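Local coordinates for HTH-type transcriptional activator AmpR (Pseudomonas aeruginosa PAO1, PDB 5MMH), which activates transcription of the ampC beta-lactamase gene by binding its promoter, with this effector domain recognising muropeptides derived from the cell wall, at residues G72-A77 with L184-S189. Numbering follows the deposited sequence.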
loop_
_atom_site.group_PDB
_atom_site.type_symbol
_atom_site.label_atom_id
_atom_site.label_comp_id
_atom_site.label_asym_id
_atom_site.label_seq_id
_atom_site.Cartn_x
_atom_site.Cartn_y
_atom_site.Cartn_z
ATOM N N GLY A 72 -20.412 -0.717 16.463
ATOM C CA GLY A 72 -19.814 0.078 17.518
ATOM C C GLY A 72 -19.284 1.410 17.059
ATOM O O GLY A 72 -18.646 2.125 17.845
ATOM N N THR A 73 -19.564 1.776 15.816
ATOM C CA THR A 73 -18.981 2.934 15.170
ATOM C C THR A 73 -20.069 3.939 14.807
ATOM O O THR A 73 -21.187 3.550 14.458
ATOM C CB THR A 73 -18.217 2.470 13.922
ATOM O OG1 THR A 73 -17.238 1.496 14.309
ATOM C CG2 THR A 73 -17.557 3.608 13.237
ATOM N N GLU A 74 -19.742 5.228 14.935
ATOM C CA GLU A 74 -20.470 6.320 14.296
ATOM C C GLU A 74 -19.680 6.766 13.065
ATOM O O GLU A 74 -18.524 7.172 13.191
ATOM C CB GLU A 74 -20.656 7.482 15.274
ATOM C CG GLU A 74 -20.992 8.850 14.654
ATOM C CD GLU A 74 -22.452 9.008 14.188
ATOM O OE1 GLU A 74 -22.905 10.175 14.093
ATOM O OE2 GLU A 74 -23.140 7.994 13.909
ATOM N N ALA A 75 -20.295 6.701 11.883
ATOM C CA ALA A 75 -19.616 7.040 10.634
ATOM C C ALA A 75 -20.330 8.168 9.890
ATOM O O ALA A 75 -21.532 8.080 9.627
ATOM C CB ALA A 75 -19.507 5.817 9.731
ATOM N N LEU A 76 -19.568 9.204 9.528
ATOM C CA LEU A 76 -20.033 10.347 8.749
ATOM C C LEU A 76 -19.530 10.231 7.317
ATOM O O LEU A 76 -18.318 10.135 7.089
ATOM C CB LEU A 76 -19.533 11.668 9.339
ATOM C CG LEU A 76 -20.249 12.388 10.479
ATOM C CD1 LEU A 76 -21.044 11.431 11.365
ATOM C CD2 LEU A 76 -19.238 13.192 11.305
ATOM N N ALA A 77 -20.445 10.286 6.356
ATOM C CA ALA A 77 -20.043 10.163 4.960
ATOM C C ALA A 77 -19.216 11.360 4.513
ATOM O O ALA A 77 -19.503 12.505 4.873
ATOM C CB ALA A 77 -21.262 10.032 4.069
ATOM N N LEU A 184 -15.722 9.227 7.676
ATOM C CA LEU A 184 -15.030 9.552 8.917
ATOM C C LEU A 184 -15.729 8.807 10.057
ATOM O O LEU A 184 -16.895 9.078 10.357
ATOM C CB LEU A 184 -15.018 11.056 9.154
ATOM C CG LEU A 184 -14.405 11.484 10.480
ATOM C CD1 LEU A 184 -12.869 11.299 10.471
ATOM C CD2 LEU A 184 -14.768 12.915 10.743
ATOM N N THR A 185 -15.033 7.856 10.676
ATOM C CA THR A 185 -15.631 7.007 11.695
ATOM C C THR A 185 -14.980 7.263 13.046
ATOM O O THR A 185 -13.865 7.783 13.140
ATOM C CB THR A 185 -15.516 5.515 11.337
ATOM O OG1 THR A 185 -14.234 5.000 11.734
ATOM C CG2 THR A 185 -15.700 5.307 9.851
ATOM N N ARG A 186 -15.706 6.886 14.098
ATOM C CA ARG A 186 -15.275 7.063 15.475
ATOM C C ARG A 186 -15.989 6.009 16.315
ATOM O O ARG A 186 -17.054 5.519 15.932
ATOM C CB ARG A 186 -15.578 8.492 15.960
ATOM C CG ARG A 186 -16.024 8.612 17.388
ATOM C CD ARG A 186 -16.389 10.043 17.757
ATOM N NE ARG A 186 -17.779 10.318 17.442
ATOM C CZ ARG A 186 -18.796 10.000 18.230
ATOM N NH1 ARG A 186 -18.575 9.391 19.384
ATOM N NH2 ARG A 186 -20.035 10.283 17.857
ATOM N N LEU A 187 -15.381 5.626 17.437
ATOM C CA LEU A 187 -16.021 4.674 18.338
ATOM C C LEU A 187 -17.185 5.334 19.068
ATOM O O LEU A 187 -17.057 6.458 19.553
ATOM C CB LEU A 187 -15.003 4.129 19.346
ATOM C CG LEU A 187 -14.161 2.941 18.867
ATOM C CD1 LEU A 187 -13.243 2.435 19.982
ATOM C CD2 LEU A 187 -15.069 1.839 18.378
ATOM N N GLN A 188 -18.320 4.623 19.149
ATOM C CA GLN A 188 -19.473 5.099 19.924
ATOM C C GLN A 188 -19.111 5.335 21.386
ATOM O O GLN A 188 -19.697 6.209 22.038
ATOM C CB GLN A 188 -20.636 4.096 19.843
ATOM C CG GLN A 188 -21.748 4.429 18.838
ATOM C CD GLN A 188 -22.303 3.193 18.104
ATOM O OE1 GLN A 188 -21.993 2.047 18.440
ATOM N NE2 GLN A 188 -23.116 3.441 17.086
ATOM N N SER A 189 -18.142 4.569 21.905
ATOM C CA SER A 189 -17.719 4.619 23.303
ATOM C C SER A 189 -17.052 5.936 23.695
ATOM O O SER A 189 -16.992 6.265 24.888
ATOM C CB SER A 189 -16.737 3.481 23.575
ATOM O OG SER A 189 -17.135 2.293 22.919
HETATM O O HOH W 1 -17.671 9.787 12.853
#
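Two antiparallel strands of the mixed sheet in this LysR-type effector domain meet where T73-L76 pairs with L184-L187. Reciprocal backbone bonds join E74 to R186 and L76 to L184, the straightest running from L76 N to L184 O (2.8 Å, 176°). One more, from Q188 N to G72 O (2.8 Å), closes the ladder, where G72 takes the positive phi that glycine readily adopts and the Q188 side chain lies against it. Between the bonded pairs, a water donates to both E74 O and L184 O. A75 and T185 share one face as a non-hydrogen-bonded pair; with their CA atoms 4.1 Å apart, alanine's small methyl fits beside T185 CG2. Beta-branched T73, suited to extended chain, points away, yet its CG2, anti to the backbone N, presses tightly on T185 CB (3.4 Å). On the face of E74, L76 and L184, the long R186 chain bends at chi3 (87°) and lays a guanidinium face against E74 CB, with NH2 3.6 Å from E74 CG; R186 NE salt-bridges E192 instead. Buried, apolar L184 packs on Y61 and I63 of flanking strand 61-66, where T185 OG1 bonds A62 O, and on L203 of helix 194-215, which also touches L76 and R186; helix 54-57 meets T185 and L187.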